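Local coordinates for alpha-11 giardin (Giardia intestinalis, PDB 2II2), which is an annexin that binds calcium and probably phosphatidylserine-containing membranes, and may help the parasite attach to the gut and maintain its ventral disk, at residues 26-30 / 300-305; 231-237 / 267-273; 239-243 / 255-260; 249-253 / 295-299. All coordinates share one frame; numbering follows the deposited sequence.

Interaction 1: 26-30 / 300-305; sequences VTFTS and DACLMF
Ser30, which packs against Met304 across the contact, donates from OG to Thr27 O at 2.7 Å, and Ser30 N adds a weak bond to the same carbonyl. This is the place in the all-helical annexin fold where helix 22-29, near the start of the chain, meets helix 298-306, the last one. No hydrogen bond crosses between them, and the interface is made by small side chains fitting round a folded methionine. Met304 leaves its helix with CG anti to the backbone N (chi1 179°), which brings CG to 3.5 Å from Ser30 CB; bends at the next two torsions then turn CE back over the centre of the Phe305 ring, 3.6 Å above its plane. Thr29 CG2 touches both, 3.7 Å from Met304 CE and oblique to the Phe305 ring. The hydroxyl of Thr29 serves other partners, Leu25 O and Trp73 NE1. Helix 64-73 also borders the contact, with Met69 touching both Val26 and Thr29. Val26 straddles the facing turn: CG2 lies 4.0 Å from Ala301 CB, and CG1 rests 3.6 Å from Asp300 O.

Interaction 2: 231-237 / 267-273; sequences APARAVA and HKFAWVH
The imidazole of His273 carries Arg234 CB over one face, offset toward the rim, in a CH-pi contact 3.7 Å from the centroid and 15° off the normal. Arg234 N also lies over a face of this ring, and Ala231 CB approaches it obliquely. The second imidazole, His267, has Pro232 O over one face, with Pro232 CB 3.5 Å from His267 CE1 and Val236 CG2 coming in obliquely. His267 stands in the turn before the short helix 270-274 and His273 within that helix, and both meet the first turns of helix 232-244, so the contact joins two helical elements of the all-helical annexin domain. Between the histidines, small alanines let the backbones come close: the CA atoms of Ala233 and Ala270 are 4.7 Å apart, and Ala237 CB reaches 3.4 Å from Ala270 O. Val236 CG1 covers Ala270 CB, and Trp306 of helix 298-306 touches both residues. Arg234 runs extended past the His273 ring, its guanidinium plane only 13° from that of the imidazole. A water links the arginine to the backbone of His273, accepting from Arg234 NE at 3.0 Å and donating to His273 O at the same distance. With no direct hydrogen bond across the segments, cohesion rests on aliphatic and ring contacts, and the arginine nearby would probably disfavour a proton on His273.

Interaction 3: 239-243 / 255-260; sequences AFHSA and QAARIT. With SO4 (sulfate ion), chain C.
Two torsions bring Phe240 and Ile259 together: Phe240 holds CG anti to its backbone N (chi1 -163°), swinging the ring toward the opposite helix, while chi1 of Ile259 (-65°) sends CG1 and CD1 to Ala239 and leaves CG2, anti to the backbone N, at the edge of the Phe240 ring, near its plane. The CD1 methyl reaches the facing backbone, 3.4 Å from Ala239 O, and also packs on Ala239 CB at 3.8 Å. Thr260 OG1 comes to the edge of the same ring, 3.6 Å from Phe240 CE1, and donates to Ala256 O at 2.7 Å. That carbonyl is gripped twice, because Thr260 N binds it from the opposite face of its plane. Trp306 of helix 298-306 adds a hydrogen bond to Thr260 OG1 and sets its ring edge-to-face with Phe240. Toward the turn between the helices, Ala243 CB sits 3.7 Å from Gln255 CB, and polar chemistry takes over. Gln255 OE1 accepts from a water at 2.7 Å that also donates to Ala239 O, so one water bridges the side chain of Gln255 to the backbone of the facing helix. Elsewhere on helix 249-263, Arg258 forms a salt bridge with Asp99 of helix 94-102. The axes of the two segments run nearly antiparallel, at 160°, with a closest approach of 9.1 Å. Such consecutive helices packed side by side through alanine, isoleucine and phenylalanine form an antiparallel helix-turn-helix pair, a recurring element of the helical annexin fold.

Interaction 4: 249-253 / 295-299; sequences DDMAY and KVNFR
In this annexin the first turns of helix 249-263 are tied to the residues that lead into helix 298-306, with Tyr253 and Lys295 as the principal pair. The lysine chain is laid across the tyrosine: Lys295 CD is centred over one face of the Tyr253 ring, 3.8 Å from the centroid and 7° off the normal, a clear CH-pi contact. Nearer the backbone, Lys295 CB stands 3.7 Å from Tyr253 CE2. A bend at the last torsion (chi4 65°) turns the ammonium toward Asp250, where NZ forms a salt bridge with OD1 at 3.1 Å, meeting the oxygen nearly along its C-O axis. Glu292 provides NZ with a second carboxylate, and the two together probably stabilise the charged lysine. The ammonium is too far from the tyrosine ring for more than a weak cation-pi attraction. Phe298 packs beside the tyrosine, its CD2 3.7 Å from Tyr253 CD2 and the ring planes oblique at 57°. Phe288 is edge-to-face with both rings. Tyr253 OH is hydrogen-bonded to Ser290 N. Asp249 OD1, in a salt bridge with Arg287, lies in plane at the ring edge. The side chain of Phe298 is about 9 Å from that of Glu66, which binds calcium in another crystal of this protein. Helix 64-73 flanks this side, with Pro64 on Tyr253 and Lys295 and Val68 on Phe298, while helix 280-287 brings Arg287 against Ala252 and Tyr253.

In the fold
Interaction 3 is the most central of the four and is buried; interaction 4 is also buried though farther out, and interactions 1 and 2 are partly buried. Interactions 2 and 3 share helix 232-244, and Val236 CG1 meets Ile259 CG2 between them. Interactions 3 and 4 share helix 249-263, where Phe298 packs on Ala256 and Ala257. Helix 298-306 serves both interaction 4 and interaction 1, and its Cys302 also touches Phe240 and Thr260. The chemistry changes along the way: methionine and small side chains in interaction 1, histidine faces in interaction 2, apolar packing with bridging waters in interaction 3, and a salt bridge beside aromatic rings in interaction 4.

Interaction 1: 26-30 / 300-305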
loop_
_atom_site.group_PDB
_atom_site.type_symbol
_atom_site.label_atom_id
_atom_site.label_comp_id
_atom_site.label_asym_id
_atom_site.label_seq_id
_atom_site.Cartn_x
_atom_site.Cartn_y
_atom_site.Cartn_z
ATOM N N VAL A 26 5.792 17.310 11.710
ATOM C CA VAL A 26 5.694 17.246 10.244
ATOM C C VAL A 26 6.831 18.008 9.564
ATOM O O VAL A 26 7.510 17.479 8.684
ATOM C CB VAL A 26 4.339 17.770 9.752
ATOM C CG1 VAL A 26 4.254 17.868 8.248
ATOM C CG2 VAL A 26 3.197 16.883 10.258
ATOM N N THR A 27 7.031 19.250 9.975
ATOM C CA THR A 27 8.069 20.055 9.345
ATOM C C THR A 27 9.466 19.500 9.634
ATOM O O THR A 27 10.346 19.523 8.765
ATOM C CB THR A 27 7.936 21.530 9.739
ATOM O OG1 THR A 27 8.101 21.665 11.145
ATOM C CG2 THR A 27 6.582 22.044 9.349
ATOM N N PHE A 28 9.679 19.009 10.855
ATOM C CA PHE A 28 10.949 18.362 11.175
ATOM C C PHE A 28 11.238 17.168 10.254
ATOM O O PHE A 28 12.345 16.992 9.719
ATOM C CB PHE A 28 10.982 17.927 12.647
ATOM C CG PHE A 28 12.250 17.206 13.019
ATOM C CD1 PHE A 28 13.379 17.914 13.444
ATOM C CD2 PHE A 28 12.336 15.836 12.914
ATOM C CE1 PHE A 28 14.548 17.243 13.772
ATOM C CE2 PHE A 28 13.500 15.156 13.211
ATOM C CZ PHE A 28 14.608 15.871 13.643
ATOM N N THR A 29 10.215 16.332 10.075
ATOM C CA THR A 29 10.357 15.117 9.291
ATOM C C THR A 29 10.697 15.436 7.842
ATOM O O THR A 29 11.421 14.685 7.206
ATOM C CB THR A 29 9.108 14.252 9.418
ATOM O OG1 THR A 29 8.951 13.883 10.794
ATOM C CG2 THR A 29 9.207 12.981 8.587
ATOM N N SER A 30 10.195 16.569 7.349
ATOM C CA SER A 30 10.384 16.956 5.950
ATOM C C SER A 30 11.856 17.160 5.562
ATOM O O SER A 30 12.210 17.167 4.363
ATOM C CB SER A 30 9.606 18.248 5.653
ATOM O OG SER A 30 10.331 19.391 6.102
ATOM N N ASP A 300 -1.634 17.362 6.694
ATOM C CA ASP A 300 -0.342 17.988 6.546
ATOM C C ASP A 300 0.807 16.987 6.514
ATOM O O ASP A 300 1.750 17.142 5.732
ATOM C CB ASP A 300 -0.136 19.019 7.651
ATOM C CG ASP A 300 -0.995 20.260 7.447
ATOM O OD1 ASP A 300 -1.293 20.624 6.287
ATOM O OD2 ASP A 300 -1.392 20.871 8.454
ATOM N N ALA A 301 0.708 15.940 7.322
ATOM C CA ALA A 301 1.697 14.874 7.256
ATOM C C ALA A 301 1.699 14.214 5.884
ATOM O O ALA A 301 2.765 13.920 5.337
ATOM C CB ALA A 301 1.433 13.838 8.333
ATOM N N CYS A 302 0.505 13.942 5.373
ATOM C CA CYS A 302 0.332 13.277 4.091
ATOM C C CYS A 302 0.931 14.124 2.967
ATOM O O CYS A 302 1.695 13.625 2.142
ATOM C CB CYS A 302 -1.158 13.024 3.877
ATOM S SG CYS A 302 -1.547 12.102 2.372
ATOM N N LEU A 303 0.584 15.412 2.917
ATOM C CA LEU A 303 1.172 16.301 1.909
ATOM C C LEU A 303 2.708 16.333 1.977
ATOM O O LEU A 303 3.417 16.296 0.957
ATOM C CB LEU A 303 0.600 17.702 2.052
ATOM C CG LEU A 303 -0.877 17.876 1.701
ATOM C CD1 LEU A 303 -1.318 19.247 2.189
ATOM C CD2 LEU A 303 -1.193 17.712 0.204
ATOM N N MET A 304 3.220 16.417 3.204
ATOM C CA MET A 304 4.662 16.413 3.395
ATOM C C MET A 304 5.283 15.138 2.855
ATOM O O MET A 304 6.290 15.217 2.130
ATOM C CB MET A 304 5.008 16.664 4.872
ATOM C CG MET A 304 6.488 16.653 5.212
ATOM S SD MET A 304 7.217 15.002 5.412
ATOM C CE MET A 304 6.270 14.380 6.818
ATOM N N PHE A 305 4.742 13.979 3.210
ATOM C CA PHE A 305 5.374 12.750 2.769
ATOM C C PHE A 305 5.334 12.582 1.244
ATOM O O PHE A 305 6.251 11.983 0.665
ATOM C CB PHE A 305 4.766 11.531 3.458
ATOM C CG PHE A 305 5.326 11.230 4.821
ATOM C CD1 PHE A 305 4.488 11.163 5.941
ATOM C CD2 PHE A 305 6.674 10.933 4.985
ATOM C CE1 PHE A 305 5.007 10.869 7.200
ATOM C CE2 PHE A 305 7.221 10.648 6.238
ATOM C CZ PHE A 305 6.366 10.601 7.362
#

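Interaction 2: 231-237 / 267-273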
loop_
_atom_site.group_PDB
_atom_site.type_symbol
_atom_site.label_atom_id
_atom_site.label_comp_id
_atom_site.label_asym_id
_atom_site.label_seq_id
_atom_site.Cartn_x
_atom_site.Cartn_y
_atom_site.Cartn_z
ATOM N N ALA A 231 1.810 0.107 -14.257
ATOM C CA ALA A 231 2.924 0.828 -13.641
ATOM C C ALA A 231 2.803 0.681 -12.133
ATOM O O ALA A 231 1.742 0.866 -11.589
ATOM C CB ALA A 231 2.870 2.311 -13.966
ATOM N N PRO A 232 3.871 0.339 -11.426
ATOM C CA PRO A 232 3.778 0.253 -9.972
ATOM C C PRO A 232 3.123 1.453 -9.309
ATOM O O PRO A 232 2.298 1.292 -8.404
ATOM C CB PRO A 232 5.225 0.067 -9.566
ATOM C CG PRO A 232 5.746 -0.795 -10.692
ATOM C CD PRO A 232 5.165 -0.154 -11.926
ATOM N N ALA A 233 3.465 2.661 -9.745
ATOM C CA ALA A 233 2.920 3.846 -9.082
ATOM C C ALA A 233 1.443 4.066 -9.393
ATOM O O ALA A 233 0.773 4.795 -8.684
ATOM C CB ALA A 233 3.759 5.082 -9.450
ATOM N N ARG A 234 0.981 3.457 -10.486
ATOM C CA ARG A 234 -0.431 3.485 -10.825
ATOM C C ARG A 234 -1.248 2.649 -9.835
ATOM O O ARG A 234 -2.383 2.997 -9.503
ATOM C CB ARG A 234 -0.636 3.034 -12.283
ATOM C CG ARG A 234 -1.995 3.377 -12.831
ATOM C CD ARG A 234 -1.988 3.214 -14.312
ATOM N NE ARG A 234 -3.242 3.626 -14.897
ATOM C CZ ARG A 234 -3.525 3.567 -16.192
ATOM N NH1 ARG A 234 -2.602 3.128 -17.036
ATOM N NH2 ARG A 234 -4.725 3.950 -16.625
ATOM N N ALA A 235 -0.693 1.512 -9.409
ATOM C CA ALA A 235 -1.335 0.716 -8.374
ATOM C C ALA A 235 -1.447 1.536 -7.085
ATOM O O ALA A 235 -2.485 1.485 -6.428
ATOM C CB ALA A 235 -0.553 -0.550 -8.103
ATOM N N VAL A 236 -0.373 2.261 -6.754
ATOM C CA VAL A 236 -0.393 3.091 -5.564
ATOM C C VAL A 236 -1.439 4.200 -5.700
ATOM O O VAL A 236 -2.202 4.461 -4.775
ATOM C CB VAL A 236 1.000 3.671 -5.283
ATOM C CG1 VAL A 236 0.969 4.662 -4.110
ATOM C CG2 VAL A 236 1.992 2.570 -4.992
ATOM N N ALA A 237 -1.480 4.852 -6.866
ATOM C CA ALA A 237 -2.488 5.891 -7.102
ATOM C C ALA A 237 -3.900 5.330 -6.949
ATOM O O ALA A 237 -4.756 5.982 -6.336
ATOM C CB ALA A 237 -2.324 6.476 -8.480
ATOM N N HIS A 267 7.269 5.093 -4.666
ATOM C CA HIS A 267 6.325 5.372 -5.749
ATOM C C HIS A 267 5.922 6.833 -5.734
ATOM O O HIS A 267 4.725 7.169 -5.832
ATOM C CB HIS A 267 5.147 4.415 -5.708
ATOM C CG HIS A 267 5.594 2.999 -5.778
ATOM N ND1 HIS A 267 6.275 2.493 -6.872
ATOM C CD2 HIS A 267 5.609 2.035 -4.832
ATOM C CE1 HIS A 267 6.631 1.245 -6.616
ATOM N NE2 HIS A 267 6.240 0.945 -5.385
ATOM N N LYS A 268 6.953 7.686 -5.639
ATOM C CA LYS A 268 6.799 9.129 -5.542
ATOM C C LYS A 268 5.964 9.756 -6.640
ATOM O O LYS A 268 5.382 10.809 -6.412
ATOM C CB LYS A 268 8.171 9.817 -5.471
ATOM C CG LYS A 268 9.034 9.582 -6.711
ATOM C CD LYS A 268 10.375 10.254 -6.599
ATOM C CE LYS A 268 11.317 9.882 -7.768
ATOM N NZ LYS A 268 12.613 10.664 -7.781
ATOM N N PHE A 269 5.906 9.135 -7.828
ATOM C CA PHE A 269 5.085 9.671 -8.912
ATOM C C PHE A 269 3.668 9.150 -8.965
ATOM O O PHE A 269 3.012 9.292 -9.995
ATOM C CB PHE A 269 5.768 9.496 -10.276
ATOM C CG PHE A 269 7.078 10.218 -10.382
ATOM C CD1 PHE A 269 8.240 9.534 -10.673
ATOM C CD2 PHE A 269 7.141 11.597 -10.181
ATOM C CE1 PHE A 269 9.457 10.210 -10.775
ATOM C CE2 PHE A 269 8.356 12.273 -10.295
ATOM C CZ PHE A 269 9.509 11.573 -10.559
ATOM N N ALA A 270 3.180 8.590 -7.856
ATOM C CA ALA A 270 1.769 8.217 -7.826
ATOM C C ALA A 270 0.853 9.359 -8.273
ATOM O O ALA A 270 -0.187 9.121 -8.864
ATOM C CB ALA A 270 1.339 7.753 -6.433
ATOM N N TRP A 271 1.224 10.603 -7.966
ATOM C CA TRP A 271 0.386 11.768 -8.337
ATOM C C TRP A 271 0.170 11.889 -9.843
ATOM O O TRP A 271 -0.842 12.421 -10.285
ATOM C CB TRP A 271 0.964 13.074 -7.766
ATOM C CG TRP A 271 2.371 13.359 -8.106
ATOM C CD1 TRP A 271 3.459 13.150 -7.311
ATOM C CD2 TRP A 271 2.839 14.021 -9.279
ATOM N NE1 TRP A 271 4.592 13.599 -7.947
ATOM C CE2 TRP A 271 4.242 14.127 -9.164
ATOM C CE3 TRP A 271 2.213 14.498 -10.445
ATOM C CZ2 TRP A 271 5.046 14.732 -10.165
ATOM C CZ3 TRP A 271 2.993 15.081 -11.428
ATOM C CH2 TRP A 271 4.400 15.177 -11.292
ATOM N N VAL A 272 1.120 11.400 -10.631
ATOM C CA VAL A 272 0.979 11.399 -12.102
ATOM C C VAL A 272 -0.243 10.590 -12.503
ATOM O O VAL A 272 -1.059 11.018 -13.310
ATOM C CB VAL A 272 2.251 10.791 -12.784
ATOM C CG1 VAL A 272 2.058 10.662 -14.297
ATOM C CG2 VAL A 272 3.499 11.638 -12.486
ATOM N N HIS A 273 -0.329 9.379 -11.962
ATOM C CA HIS A 273 -1.417 8.480 -12.278
ATOM C C HIS A 273 -2.696 8.852 -11.592
ATOM O O HIS A 273 -3.770 8.486 -12.054
ATOM C CB HIS A 273 -1.055 7.064 -11.902
ATOM C CG HIS A 273 0.156 6.580 -12.599
ATOM N ND1 HIS A 273 0.138 6.173 -13.911
ATOM C CD2 HIS A 273 1.434 6.457 -12.175
ATOM C CE1 HIS A 273 1.355 5.793 -14.258
ATOM N NE2 HIS A 273 2.157 5.943 -13.224
HETATM O O HOH W 1 -4.522 5.865 -13.309
#

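Interaction 3: 239-243 / 255-260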
loop_
_atom_site.group_PDB
_atom_site.type_symbol
_atom_site.label_atom_id
_atom_site.label_comp_id
_atom_site.label_asym_id
_atom_site.label_seq_id
_atom_site.Cartn_x
_atom_site.Cartn_y
_atom_site.Cartn_z
ATOM N N ALA A 239 -4.890 2.710 -5.193
ATOM C CA ALA A 239 -5.111 2.394 -3.795
ATOM C C ALA A 239 -5.413 3.674 -3.011
ATOM O O ALA A 239 -6.302 3.703 -2.144
ATOM C CB ALA A 239 -3.933 1.672 -3.218
ATOM N N PHE A 240 -4.697 4.743 -3.324
ATOM C CA PHE A 240 -4.905 6.020 -2.655
ATOM C C PHE A 240 -6.296 6.570 -2.961
ATOM O O PHE A 240 -7.010 7.042 -2.065
ATOM C CB PHE A 240 -3.772 7.024 -3.001
ATOM C CG PHE A 240 -3.719 8.174 -2.040
ATOM C CD1 PHE A 240 -3.046 8.045 -0.831
ATOM C CD2 PHE A 240 -4.378 9.358 -2.313
ATOM C CE1 PHE A 240 -3.041 9.056 0.095
ATOM C CE2 PHE A 240 -4.357 10.400 -1.400
ATOM C CZ PHE A 240 -3.670 10.251 -0.186
ATOM N N HIS A 241 -6.685 6.478 -4.239
ATOM C CA HIS A 241 -8.044 6.837 -4.674
ATOM C C HIS A 241 -9.097 6.044 -3.879
ATOM O O HIS A 241 -10.084 6.590 -3.355
ATOM C CB HIS A 241 -8.215 6.568 -6.182
ATOM C CG HIS A 241 -9.570 6.949 -6.707
ATOM N ND1 HIS A 241 -10.054 8.239 -6.645
ATOM C CD2 HIS A 241 -10.542 6.216 -7.298
ATOM C CE1 HIS A 241 -11.262 8.286 -7.175
ATOM N NE2 HIS A 241 -11.583 7.069 -7.577
ATOM N N SER A 242 -8.852 4.737 -3.770
ATOM C CA SER A 242 -9.776 3.872 -3.061
ATOM C C SER A 242 -9.945 4.294 -1.599
ATOM O O SER A 242 -11.028 4.121 -1.022
ATOM C CB SER A 242 -9.299 2.432 -3.165
ATOM O OG SER A 242 -10.234 1.563 -2.573
ATOM N N ALA A 243 -8.888 4.847 -1.006
ATOM C CA ALA A 243 -8.939 5.381 0.357
ATOM C C ALA A 243 -9.718 6.692 0.395
ATOM O O ALA A 243 -10.619 6.883 1.227
ATOM C CB ALA A 243 -7.557 5.599 0.884
ATOM N N GLN A 255 -6.222 3.725 5.723
ATOM C CA GLN A 255 -5.679 3.297 4.427
ATOM C C GLN A 255 -4.720 4.343 3.865
ATOM O O GLN A 255 -3.589 4.016 3.418
ATOM C CB GLN A 255 -6.814 3.045 3.443
ATOM C CG GLN A 255 -7.683 1.876 3.825
ATOM C CD GLN A 255 -8.959 1.849 3.029
ATOM O OE1 GLN A 255 -8.991 2.281 1.867
ATOM N NE2 GLN A 255 -9.986 1.245 3.598
ATOM N N ALA A 256 -5.112 5.616 3.907
ATOM C CA ALA A 256 -4.262 6.655 3.363
ATOM C C ALA A 256 -2.932 6.738 4.128
ATOM O O ALA A 256 -1.886 6.984 3.537
ATOM C CB ALA A 256 -4.982 7.975 3.365
ATOM N N ALA A 257 -2.991 6.567 5.455
ATOM C CA ALA A 257 -1.787 6.588 6.276
ATOM C C ALA A 257 -0.839 5.459 5.870
ATOM O O ALA A 257 0.371 5.671 5.729
ATOM C CB ALA A 257 -2.146 6.498 7.749
ATOM N N ARG A 258 -1.378 4.255 5.681
ATOM C CA ARG A 258 -0.534 3.126 5.306
ATOM C C ARG A 258 0.092 3.275 3.925
ATOM O O ARG A 258 1.291 3.051 3.750
ATOM C CB ARG A 258 -1.348 1.850 5.391
ATOM C CG ARG A 258 -0.602 0.626 4.936
ATOM C CD ARG A 258 -1.433 -0.649 5.002
ATOM N NE ARG A 258 -2.600 -0.628 4.127
ATOM C CZ ARG A 258 -3.861 -0.606 4.536
ATOM N NH1 ARG A 258 -4.191 -0.511 5.830
ATOM N NH2 ARG A 258 -4.808 -0.661 3.626
ATOM N N ILE A 259 -0.745 3.624 2.946
ATOM C CA ILE A 259 -0.286 3.802 1.577
ATOM C C ILE A 259 0.799 4.880 1.527
ATOM O O ILE A 259 1.839 4.706 0.868
ATOM C CB ILE A 259 -1.475 4.133 0.672
ATOM C CG1 ILE A 259 -2.438 2.955 0.614
ATOM C CG2 ILE A 259 -0.990 4.534 -0.715
ATOM C CD1 ILE A 259 -3.855 3.329 0.198
ATOM N N THR A 260 0.561 6.000 2.205
ATOM C CA THR A 260 1.559 7.059 2.252
ATOM C C THR A 260 2.847 6.596 2.926
ATOM O O THR A 260 3.934 6.798 2.412
ATOM C CB THR A 260 0.975 8.267 3.029
ATOM O OG1 THR A 260 -0.183 8.760 2.344
ATOM C CG2 THR A 260 1.965 9.373 3.160
HETATM S S SO4 C . -13.307 5.587 -11.108
HETATM O O1 SO4 C . -14.636 4.987 -11.048
HETATM O O2 SO4 C . -13.441 7.039 -11.039
HETATM O O3 SO4 C . -12.505 5.115 -9.983
HETATM O O4 SO4 C . -12.650 5.219 -12.360
HETATM O O HOH W 2 -7.193 1.948 -0.162
HETATM O O HOH W 3 -10.472 0.784 0.034
#

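Interaction 4: 249-253 / 295-299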
loop_
_atom_site.group_PDB
_atom_site.type_symbol
_atom_site.label_atom_id
_atom_site.label_comp_id
_atom_site.label_asym_id
_atom_site.label_seq_id
_atom_site.Cartn_x
_atom_site.Cartn_y
_atom_site.Cartn_z
ATOM N N ASP A 249 -14.527 7.598 7.720
ATOM C CA ASP A 249 -13.260 8.298 7.960
ATOM C C ASP A 249 -12.195 7.420 8.610
ATOM O O ASP A 249 -11.026 7.478 8.241
ATOM C CB ASP A 249 -13.455 9.544 8.830
ATOM C CG ASP A 249 -13.893 10.779 8.050
ATOM O OD1 ASP A 249 -14.056 10.710 6.813
ATOM O OD2 ASP A 249 -14.031 11.844 8.699
ATOM N N ASP A 250 -12.576 6.604 9.579
ATOM C CA ASP A 250 -11.562 5.794 10.242
ATOM C C ASP A 250 -10.845 4.941 9.217
ATOM O O ASP A 250 -9.585 4.857 9.180
ATOM C CB ASP A 250 -12.196 4.927 11.324
ATOM C CG ASP A 250 -12.552 5.703 12.565
ATOM O OD1 ASP A 250 -12.228 6.894 12.689
ATOM O OD2 ASP A 250 -13.189 5.105 13.443
ATOM N N MET A 251 -11.628 4.324 8.333
ATOM C CA MET A 251 -11.013 3.480 7.293
ATOM C C MET A 251 -10.234 4.290 6.245
ATOM O O MET A 251 -9.127 3.909 5.851
ATOM C CB MET A 251 -12.066 2.616 6.604
ATOM C CG MET A 251 -12.735 1.645 7.564
ATOM S SD MET A 251 -14.025 0.651 6.775
ATOM C CE MET A 251 -13.032 -0.306 5.596
ATOM N N ALA A 252 -10.823 5.395 5.787
ATOM C CA ALA A 252 -10.160 6.188 4.750
ATOM C C ALA A 252 -8.797 6.685 5.259
ATOM O O ALA A 252 -7.796 6.630 4.536
ATOM C CB ALA A 252 -11.016 7.365 4.400
ATOM N N TYR A 253 -8.750 7.172 6.496
ATOM C CA TYR A 253 -7.518 7.715 7.021
ATOM C C TYR A 253 -6.511 6.612 7.328
ATOM O O TYR A 253 -5.305 6.780 7.078
ATOM C CB TYR A 253 -7.769 8.532 8.295
ATOM C CG TYR A 253 -8.326 9.917 8.081
ATOM C CD1 TYR A 253 -9.649 10.093 7.633
ATOM C CD2 TYR A 253 -7.563 11.056 8.389
ATOM C CE1 TYR A 253 -10.184 11.365 7.457
ATOM C CE2 TYR A 253 -8.116 12.357 8.220
ATOM C CZ TYR A 253 -9.425 12.477 7.775
ATOM O OH TYR A 253 -9.957 13.728 7.596
ATOM N N LYS A 295 -6.693 12.742 13.875
ATOM C CA LYS A 295 -6.742 12.960 12.427
ATOM C C LYS A 295 -6.397 14.364 11.993
ATOM O O LYS A 295 -6.085 14.575 10.825
ATOM C CB LYS A 295 -8.123 12.595 11.868
ATOM C CG LYS A 295 -8.401 11.115 11.961
ATOM C CD LYS A 295 -9.816 10.787 11.580
ATOM C CE LYS A 295 -10.186 9.339 11.891
ATOM N NZ LYS A 295 -10.157 9.091 13.370
ATOM N N VAL A 296 -6.496 15.341 12.899
ATOM C CA VAL A 296 -6.438 16.744 12.483
ATOM C C VAL A 296 -5.157 17.113 11.720
ATOM O O VAL A 296 -5.212 17.933 10.787
ATOM C CB VAL A 296 -6.692 17.700 13.656
ATOM C CG1 VAL A 296 -5.588 17.611 14.674
ATOM C CG2 VAL A 296 -6.839 19.131 13.148
ATOM N N ASN A 297 -4.025 16.517 12.105
ATOM C CA ASN A 297 -2.760 16.815 11.441
ATOM C C ASN A 297 -2.350 15.834 10.360
ATOM O O ASN A 297 -1.269 15.959 9.774
ATOM C CB ASN A 297 -1.641 16.994 12.468
ATOM C CG ASN A 297 -1.899 18.199 13.347
ATOM O OD1 ASN A 297 -1.996 19.319 12.848
ATOM N ND2 ASN A 297 -2.003 17.986 14.636
ATOM N N PHE A 298 -3.205 14.847 10.084
ATOM C CA PHE A 298 -2.897 13.846 9.069
ATOM C C PHE A 298 -2.712 14.474 7.695
ATOM O O PHE A 298 -1.773 14.116 6.976
ATOM C CB PHE A 298 -3.979 12.750 8.984
ATOM C CG PHE A 298 -3.713 11.806 7.849
ATOM C CD1 PHE A 298 -2.641 10.900 7.917
ATOM C CD2 PHE A 298 -4.418 11.899 6.664
ATOM C CE1 PHE A 298 -2.331 10.090 6.858
ATOM C CE2 PHE A 298 -4.101 11.079 5.577
ATOM C CZ PHE A 298 -3.046 10.194 5.683
ATOM N N ARG A 299 -3.614 15.384 7.303
ATOM C CA ARG A 299 -3.511 16.004 5.974
ATOM C C ARG A 299 -2.128 16.602 5.725
ATOM O O ARG A 299 -1.526 16.397 4.662
ATOM C CB ARG A 299 -4.613 17.057 5.826
ATOM C CG ARG A 299 -4.596 17.911 4.565
ATOM C CD ARG A 299 -5.681 18.990 4.661
ATOM N NE ARG A 299 -5.325 20.036 5.616
ATOM C CZ ARG A 299 -5.851 20.168 6.827
ATOM N NH1 ARG A 299 -6.801 19.337 7.255
ATOM N NH2 ARG A 299 -5.452 21.159 7.625
#